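Local coordinates for YARHG domain-containing protein (Legionella pneumophila subsp. pneumophila, PDB 4G2A), which is of unknown function but may bind a nutrient, and combines a DUF4424 region with a YARHG domain, at residues A[27-32]-A[44-50]; A[95-101]-A[137-143]. Residues are numbered along the deposited sequence.

Contact 1: residues A[27-32]-A[44-50]; sequences LIRISG and WHYNCNF. With SO4 (sulfate ion), chain D; SO4 (sulfate ion), chain E.
Residues 27-32 and 44-50 are antiparallel neighbours in the beta hairpin of strands 21-33 and 43-54. Backbone angles are regular beta, phi near -115° and psi near 120°. The short axes come within 4.4 Å, with N-to-C directions 159° apart. Trp44 faces Gly32 in a non-hydrogen-bonded pair. Its m rotamer swings the indole toward the glycine, with CE3 3.4 Å from Gly32 N and 3.6 Å from Ile30 CG2. His45 pairs with Ser31 (His45 N to Ser31 O, Ser31 N to His45 O, both 2.8 Å). Its NE2 bonds to Asp142. Tyr46, also m, takes Ile30 CG2 over its ring face in a CH-pi contact, 4.0 Å from the centroid. Asn47 pairs with Arg29 (Asn47 N to Arg29 O 2.9 Å, Arg29 N to Asn47 O 3.0 Å). A water is 2.7 Å from both Asn47 OD1 and His45 O. Cys48 sets SG 3.9 Å from Ile28 CG2. Asn49 pairs with Leu27 (Asn49 N to Leu27 O, Leu27 N to Asn49 O, both 2.9 Å). The extended Arg29 donates hydrogen bonds to two sulfates, probably from the crystallisation liquor: NH1 to O3 and NH2 to O2 of one, both 2.7 Å, and NE to O3 of the other, 3.2 Å. The chemistry thus divides by face: Ile28, Ile30, Trp44, Tyr46 and Cys48 are buried, while the face with Arg29, Ser31, His45, Asn47 and Asn49 is mostly polar, Leu27 excepted.

Contact 2: residues A[95-101]-A[137-143]; sequences FLVTVND and VNIHHDY
Strand 95-99 runs antiparallel to 137-143. The short axes approach to 4.7 Å, with N-to-C directions 166° apart. Phe95 lies beside Tyr143 (CA-CA 4.4 Å). Its t rotamer brings the ring to His141 and Tyr143. There its edge meets the face of His141, with centroids 5.0 Å apart and planes at 62°. Phe95 CD1 is also 3.7 Å from Tyr143 CD1, so the three rings form an aromatic cluster, which Phe66 joins. Leu96 pairs with Asp142: Leu96 N to Asp142 O is 2.8 Å and Asp142 N to Leu96 O is 3.0 Å. A water bonds to Leu96 O and His140 ND1, 2.9 Å from each. Val97 faces His141 in a non-hydrogen-bonded pair, with CG2 3.9 Å from His141 CD2 and 4.2 Å from Ile139 CG2. This pairing lies in the large mixed sheet. Strand 95-99 has strand 102-110 on its other edge, and strand 136-150 is bordered by strand 43-54. Thr98 pairs with His140 through two 3.1 Å bonds, Thr98 N to His140 O and His140 N to Thr98 O. Val99 CG2 packs 3.8 Å from Ile139 CD1, and its CG1 lies 4.0 Å from Val137 CG1. Trp127 covers this apolar side. Asn100 leaves the strand with positive phi (53°). Its N still bonds to Asn138 O at 2.8 Å, and its side-chain OD1 accepts Asn138 N at 2.9 Å. Asn138 OD1 bonds to Asn49 ND2. At Asp101, again with positive phi, N bonds at 2.8 Å to a water that also lies 2.7 Å from Thr98 OG1 and 3.1 Å from Asn138 ND2.

How the contacts relate
From the N terminus, contact 1 comes first. It closes a hairpin, with 11 residues between segments 27-32 and 44-50. Contact 2 opens only after that, and its segments 95-101 and 137-143 bracket 35 residues that include strands 102-110 and 123-131. The two are therefore in series, neither nested nor crossed. They meet in space because strands 43-54 and 136-150 are neighbours in one sheet; the contact centres lie about 12 Å apart. Phe50 N is 2.8 Å from Ile139 O, a probable backbone hydrogen bond. His45 NE2 is 2.7 Å from Asp142 OD1, also probably bonded. With the pairing of 43-54 and 136-150, they give the strand order 21-33, 43-54, 136-150, 95-99, with strand 174-180 beyond 21-33.

Contact 1: residues A[27-32]-A[44-50]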
loop_
_atom_site.group_PDB
_atom_site.type_symbol
_atom_site.label_atom_id
_atom_site.label_comp_id
_atom_site.label_asym_id
_atom_site.label_seq_id
_atom_site.Cartn_x
_atom_site.Cartn_y
_atom_site.Cartn_z
ATOM N N LEU A 27 -11.842 10.310 -7.088
ATOM C CA LEU A 27 -12.290 9.708 -5.842
ATOM C C LEU A 27 -11.610 8.360 -5.810
ATOM O O LEU A 27 -12.027 7.453 -6.524
ATOM C CB LEU A 27 -13.827 9.641 -5.823
ATOM C CG LEU A 27 -14.511 9.073 -4.580
ATOM C CD1 LEU A 27 -14.303 9.985 -3.359
ATOM C CD2 LEU A 27 -16.004 8.905 -4.827
ATOM N N ILE A 28 -10.479 8.262 -5.091
ATOM C CA ILE A 28 -9.648 7.068 -5.096
ATOM C C ILE A 28 -9.661 6.393 -3.711
ATOM O O ILE A 28 -9.163 6.928 -2.717
ATOM C CB ILE A 28 -8.223 7.453 -5.596
ATOM C CG1 ILE A 28 -8.305 8.016 -7.053
ATOM C CG2 ILE A 28 -7.252 6.258 -5.516
ATOM C CD1 ILE A 28 -7.214 8.981 -7.468
ATOM N N ARG A 29 -10.235 5.201 -3.674
ATOM C CA ARG A 29 -10.386 4.410 -2.459
ATOM C C ARG A 29 -9.518 3.185 -2.585
ATOM O O ARG A 29 -9.665 2.448 -3.543
ATOM C CB ARG A 29 -11.869 4.045 -2.250
ATOM C CG ARG A 29 -12.195 3.680 -0.826
ATOM C CD ARG A 29 -13.649 3.314 -0.709
ATOM N NE ARG A 29 -13.999 2.817 0.620
ATOM C CZ ARG A 29 -13.956 1.536 0.954
ATOM N NH1 ARG A 29 -13.580 0.623 0.069
ATOM N NH2 ARG A 29 -14.268 1.158 2.181
ATOM N N ILE A 30 -8.560 3.012 -1.666
ATOM C CA ILE A 30 -7.594 1.903 -1.671
ATOM C C ILE A 30 -7.819 1.150 -0.367
ATOM O O ILE A 30 -7.618 1.704 0.726
ATOM C CB ILE A 30 -6.130 2.410 -1.866
ATOM C CG1 ILE A 30 -6.008 3.365 -3.088
ATOM C CG2 ILE A 30 -5.164 1.237 -1.974
ATOM C CD1 ILE A 30 -4.597 3.975 -3.360
ATOM N N SER A 31 -8.365 -0.064 -0.484
ATOM C CA SER A 31 -8.775 -0.867 0.674
ATOM C C SER A 31 -7.974 -2.158 0.825
ATOM O O SER A 31 -7.880 -2.927 -0.123
ATOM C CB SER A 31 -10.260 -1.188 0.579
ATOM O OG SER A 31 -10.646 -1.812 1.788
ATOM N N GLY A 32 -7.441 -2.384 2.025
ATOM C CA GLY A 32 -6.620 -3.548 2.372
ATOM C C GLY A 32 -7.397 -4.770 2.823
ATOM O O GLY A 32 -8.458 -4.652 3.431
ATOM N N TRP A 44 -4.568 -5.037 -1.975
ATOM C CA TRP A 44 -5.184 -3.726 -2.016
ATOM C C TRP A 44 -6.220 -3.723 -3.134
ATOM O O TRP A 44 -5.934 -4.178 -4.250
ATOM C CB TRP A 44 -4.147 -2.615 -2.225
ATOM C CG TRP A 44 -3.206 -2.442 -1.075
ATOM C CD1 TRP A 44 -1.914 -2.863 -1.008
ATOM C CD2 TRP A 44 -3.477 -1.775 0.166
ATOM N NE1 TRP A 44 -1.371 -2.529 0.203
ATOM C CE2 TRP A 44 -2.303 -1.847 0.944
ATOM C CE3 TRP A 44 -4.588 -1.082 0.682
ATOM C CZ2 TRP A 44 -2.202 -1.253 2.207
ATOM C CZ3 TRP A 44 -4.505 -0.533 1.958
ATOM C CH2 TRP A 44 -3.314 -0.598 2.694
ATOM N N HIS A 45 -7.423 -3.224 -2.822
ATOM C CA HIS A 45 -8.537 -3.096 -3.759
ATOM C C HIS A 45 -8.772 -1.622 -4.033
ATOM O O HIS A 45 -9.045 -0.849 -3.122
ATOM C CB HIS A 45 -9.793 -3.784 -3.206
ATOM C CG HIS A 45 -10.962 -3.771 -4.140
ATOM N ND1 HIS A 45 -12.259 -3.793 -3.663
ATOM C CD2 HIS A 45 -10.997 -3.717 -5.493
ATOM C CE1 HIS A 45 -13.035 -3.766 -4.733
ATOM N NE2 HIS A 45 -12.318 -3.718 -5.855
ATOM N N TYR A 46 -8.642 -1.239 -5.295
ATOM C CA TYR A 46 -8.773 0.135 -5.762
ATOM C C TYR A 46 -10.103 0.375 -6.437
ATOM O O TYR A 46 -10.428 -0.319 -7.405
ATOM C CB TYR A 46 -7.648 0.472 -6.765
ATOM C CG TYR A 46 -6.235 0.321 -6.245
ATOM C CD1 TYR A 46 -5.676 -0.941 -6.043
ATOM C CD2 TYR A 46 -5.406 1.426 -6.102
ATOM C CE1 TYR A 46 -4.358 -1.088 -5.607
ATOM C CE2 TYR A 46 -4.087 1.292 -5.679
ATOM C CZ TYR A 46 -3.567 0.033 -5.426
ATOM O OH TYR A 46 -2.266 -0.080 -4.998
ATOM N N ASN A 47 -10.884 1.347 -5.924
ATOM C CA ASN A 47 -12.115 1.800 -6.569
ATOM C C ASN A 47 -11.864 3.265 -6.893
ATOM O O ASN A 47 -11.727 4.087 -5.983
ATOM C CB ASN A 47 -13.345 1.578 -5.716
ATOM C CG ASN A 47 -13.697 0.138 -5.506
ATOM O OD1 ASN A 47 -13.319 -0.472 -4.506
ATOM N ND2 ASN A 47 -14.542 -0.396 -6.371
ATOM N N CYS A 48 -11.662 3.571 -8.174
ATOM C CA CYS A 48 -11.294 4.920 -8.583
ATOM C C CYS A 48 -12.311 5.518 -9.513
ATOM O O CYS A 48 -12.634 4.924 -10.524
ATOM C CB CYS A 48 -9.911 4.935 -9.229
ATOM S SG CYS A 48 -8.654 3.974 -8.350
ATOM N N ASN A 49 -12.740 6.735 -9.215
ATOM C CA ASN A 49 -13.632 7.471 -10.069
ATOM C C ASN A 49 -12.901 8.700 -10.542
ATOM O O ASN A 49 -12.070 9.229 -9.811
ATOM C CB ASN A 49 -14.975 7.810 -9.387
ATOM C CG ASN A 49 -16.043 8.039 -10.433
ATOM O OD1 ASN A 49 -16.642 7.093 -10.945
ATOM N ND2 ASN A 49 -16.241 9.288 -10.845
ATOM N N PHE A 50 -13.165 9.114 -11.790
ATOM C CA PHE A 50 -12.527 10.258 -12.433
ATOM C C PHE A 50 -13.548 11.007 -13.240
ATOM O O PHE A 50 -14.394 10.397 -13.904
ATOM C CB PHE A 50 -11.367 9.828 -13.362
ATOM C CG PHE A 50 -10.450 8.761 -12.827
ATOM C CD1 PHE A 50 -9.359 9.095 -12.030
ATOM C CD2 PHE A 50 -10.688 7.419 -13.097
ATOM C CE1 PHE A 50 -8.534 8.094 -11.483
ATOM C CE2 PHE A 50 -9.864 6.426 -12.558
ATOM C CZ PHE A 50 -8.784 6.774 -11.762
HETATM S S SO4 D . -14.076 -2.259 2.454
HETATM O O1 SO4 D . -13.439 -3.546 2.746
HETATM O O2 SO4 D . -13.498 -1.200 3.294
HETATM O O3 SO4 D . -13.889 -1.923 1.047
HETATM O O4 SO4 D . -15.510 -2.387 2.721
HETATM S S SO4 E . -15.515 4.681 4.293
HETATM O O1 SO4 E . -15.709 3.262 4.608
HETATM O O2 SO4 E . -14.419 5.223 5.103
HETATM O O3 SO4 E . -15.206 4.825 2.861
HETATM O O4 SO4 E . -16.738 5.429 4.599
HETATM O O HOH W 1 -11.498 0.166 -2.560
#

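Contact 2: residues A[95-101]-A[137-143]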
loop_
_atom_site.group_PDB
_atom_site.type_symbol
_atom_site.label_atom_id
_atom_site.label_comp_id
_atom_site.label_asym_id
_atom_site.label_seq_id
_atom_site.Cartn_x
_atom_site.Cartn_y
_atom_site.Cartn_z
ATOM N N PHE A 95 -8.897 -6.066 -13.669
ATOM C CA PHE A 95 -9.103 -4.687 -14.069
ATOM C C PHE A 95 -10.395 -4.578 -14.844
ATOM O O PHE A 95 -10.597 -5.283 -15.837
ATOM C CB PHE A 95 -7.932 -4.188 -14.916
ATOM C CG PHE A 95 -8.102 -2.761 -15.376
ATOM C CD1 PHE A 95 -7.792 -1.696 -14.529
ATOM C CD2 PHE A 95 -8.570 -2.477 -16.659
ATOM C CE1 PHE A 95 -7.961 -0.371 -14.949
ATOM C CE2 PHE A 95 -8.715 -1.151 -17.088
ATOM C CZ PHE A 95 -8.410 -0.107 -16.228
ATOM N N LEU A 96 -11.279 -3.708 -14.360
ATOM C CA LEU A 96 -12.552 -3.384 -14.969
ATOM C C LEU A 96 -12.650 -1.870 -15.115
ATOM O O LEU A 96 -12.431 -1.157 -14.132
ATOM C CB LEU A 96 -13.735 -3.911 -14.126
ATOM C CG LEU A 96 -13.840 -5.408 -13.858
ATOM C CD1 LEU A 96 -14.933 -5.669 -12.845
ATOM C CD2 LEU A 96 -14.077 -6.208 -15.152
ATOM N N VAL A 97 -12.981 -1.387 -16.331
ATOM C CA VAL A 97 -13.180 0.027 -16.634
ATOM C C VAL A 97 -14.588 0.223 -17.215
ATOM O O VAL A 97 -15.049 -0.576 -18.045
ATOM C CB VAL A 97 -12.062 0.652 -17.531
ATOM C CG1 VAL A 97 -11.792 -0.168 -18.794
ATOM C CG2 VAL A 97 -12.344 2.115 -17.867
ATOM N N THR A 98 -15.284 1.265 -16.706
ATOM C CA THR A 98 -16.596 1.706 -17.171
ATOM C C THR A 98 -16.464 3.149 -17.684
ATOM O O THR A 98 -15.799 3.978 -17.052
ATOM C CB THR A 98 -17.702 1.579 -16.097
ATOM O OG1 THR A 98 -17.552 2.599 -15.116
ATOM C CG2 THR A 98 -17.755 0.206 -15.439
ATOM N N VAL A 99 -17.068 3.429 -18.847
ATOM C CA VAL A 99 -17.108 4.756 -19.469
ATOM C C VAL A 99 -18.552 5.198 -19.374
ATOM O O VAL A 99 -19.425 4.498 -19.903
ATOM C CB VAL A 99 -16.578 4.757 -20.930
ATOM C CG1 VAL A 99 -16.722 6.140 -21.571
ATOM C CG2 VAL A 99 -15.134 4.281 -20.998
ATOM N N ASN A 100 -18.819 6.307 -18.642
ATOM C CA ASN A 100 -20.170 6.845 -18.398
ATOM C C ASN A 100 -21.086 5.726 -17.834
ATOM O O ASN A 100 -22.205 5.481 -18.315
ATOM C CB ASN A 100 -20.759 7.501 -19.663
ATOM C CG ASN A 100 -20.268 8.899 -19.926
ATOM O OD1 ASN A 100 -19.728 9.576 -19.052
ATOM N ND2 ASN A 100 -20.491 9.388 -21.130
ATOM N N ASP A 101 -20.524 5.001 -16.853
ATOM C CA ASP A 101 -21.101 3.896 -16.076
ATOM C C ASP A 101 -21.428 2.615 -16.923
ATOM O O ASP A 101 -22.018 1.673 -16.384
ATOM C CB ASP A 101 -22.298 4.387 -15.230
ATOM C CG ASP A 101 -21.842 5.457 -14.238
ATOM O OD1 ASP A 101 -20.957 5.148 -13.386
ATOM O OD2 ASP A 101 -22.283 6.636 -14.379
ATOM N N VAL A 137 -17.162 13.332 -19.021
ATOM C CA VAL A 137 -17.197 11.874 -19.143
ATOM C C VAL A 137 -16.731 11.306 -17.817
ATOM O O VAL A 137 -15.745 11.778 -17.249
ATOM C CB VAL A 137 -16.394 11.337 -20.371
ATOM C CG1 VAL A 137 -16.130 9.839 -20.286
ATOM C CG2 VAL A 137 -17.123 11.670 -21.671
ATOM N N ASN A 138 -17.487 10.335 -17.299
ATOM C CA ASN A 138 -17.149 9.639 -16.064
ATOM C C ASN A 138 -16.327 8.382 -16.384
ATOM O O ASN A 138 -16.721 7.589 -17.249
ATOM C CB ASN A 138 -18.406 9.264 -15.295
ATOM C CG ASN A 138 -18.098 8.942 -13.855
ATOM O OD1 ASN A 138 -17.926 9.836 -13.035
ATOM N ND2 ASN A 138 -17.967 7.666 -13.529
ATOM N N ILE A 139 -15.166 8.233 -15.720
ATOM C CA ILE A 139 -14.303 7.063 -15.859
ATOM C C ILE A 139 -14.233 6.410 -14.498
ATOM O O ILE A 139 -14.032 7.097 -13.506
ATOM C CB ILE A 139 -12.877 7.360 -16.473
ATOM C CG1 ILE A 139 -12.957 7.986 -17.915
ATOM C CG2 ILE A 139 -11.964 6.099 -16.460
ATOM C CD1 ILE A 139 -13.662 7.149 -19.028
ATOM N N HIS A 140 -14.446 5.092 -14.449
ATOM C CA HIS A 140 -14.351 4.302 -13.225
ATOM C C HIS A 140 -13.436 3.096 -13.430
ATOM O O HIS A 140 -13.534 2.405 -14.439
ATOM C CB HIS A 140 -15.725 3.851 -12.701
ATOM C CG HIS A 140 -15.640 3.171 -11.366
ATOM N ND1 HIS A 140 -15.604 1.799 -11.259
ATOM C CD2 HIS A 140 -15.522 3.707 -10.133
ATOM C CE1 HIS A 140 -15.499 1.542 -9.965
ATOM N NE2 HIS A 140 -15.437 2.658 -9.250
ATOM N N HIS A 141 -12.543 2.877 -12.461
ATOM C CA HIS A 141 -11.594 1.781 -12.376
ATOM C C HIS A 141 -11.901 0.921 -11.162
ATOM O O HIS A 141 -12.292 1.424 -10.103
ATOM C CB HIS A 141 -10.155 2.299 -12.268
ATOM C CG HIS A 141 -9.586 2.862 -13.524
ATOM N ND1 HIS A 141 -8.342 3.475 -13.535
ATOM C CD2 HIS A 141 -10.107 2.916 -14.772
ATOM C CE1 HIS A 141 -8.144 3.865 -14.782
ATOM N NE2 HIS A 141 -9.181 3.551 -15.561
ATOM N N ASP A 142 -11.719 -0.381 -11.326
ATOM C CA ASP A 142 -11.886 -1.380 -10.275
ATOM C C ASP A 142 -10.862 -2.454 -10.585
ATOM O O ASP A 142 -10.857 -2.993 -11.689
ATOM C CB ASP A 142 -13.337 -1.918 -10.213
ATOM C CG ASP A 142 -13.623 -3.035 -9.220
ATOM O OD1 ASP A 142 -12.694 -3.444 -8.494
ATOM O OD2 ASP A 142 -14.771 -3.533 -9.202
ATOM N N TYR A 143 -9.934 -2.676 -9.657
ATOM C CA TYR A 143 -8.867 -3.659 -9.792
ATOM C C TYR A 143 -8.232 -3.906 -8.419
ATOM O O TYR A 143 -8.532 -3.203 -7.453
ATOM C CB TYR A 143 -7.810 -3.211 -10.832
ATOM C CG TYR A 143 -7.193 -1.859 -10.542
ATOM C CD1 TYR A 143 -7.807 -0.683 -10.967
ATOM C CD2 TYR A 143 -5.963 -1.756 -9.902
ATOM C CE1 TYR A 143 -7.238 0.562 -10.712
ATOM C CE2 TYR A 143 -5.374 -0.520 -9.664
ATOM C CZ TYR A 143 -6.023 0.637 -10.057
ATOM O OH TYR A 143 -5.449 1.853 -9.819
HETATM O O HOH W 2 -15.025 -0.287 -13.120
HETATM O O HOH W 3 -17.997 5.271 -15.571
#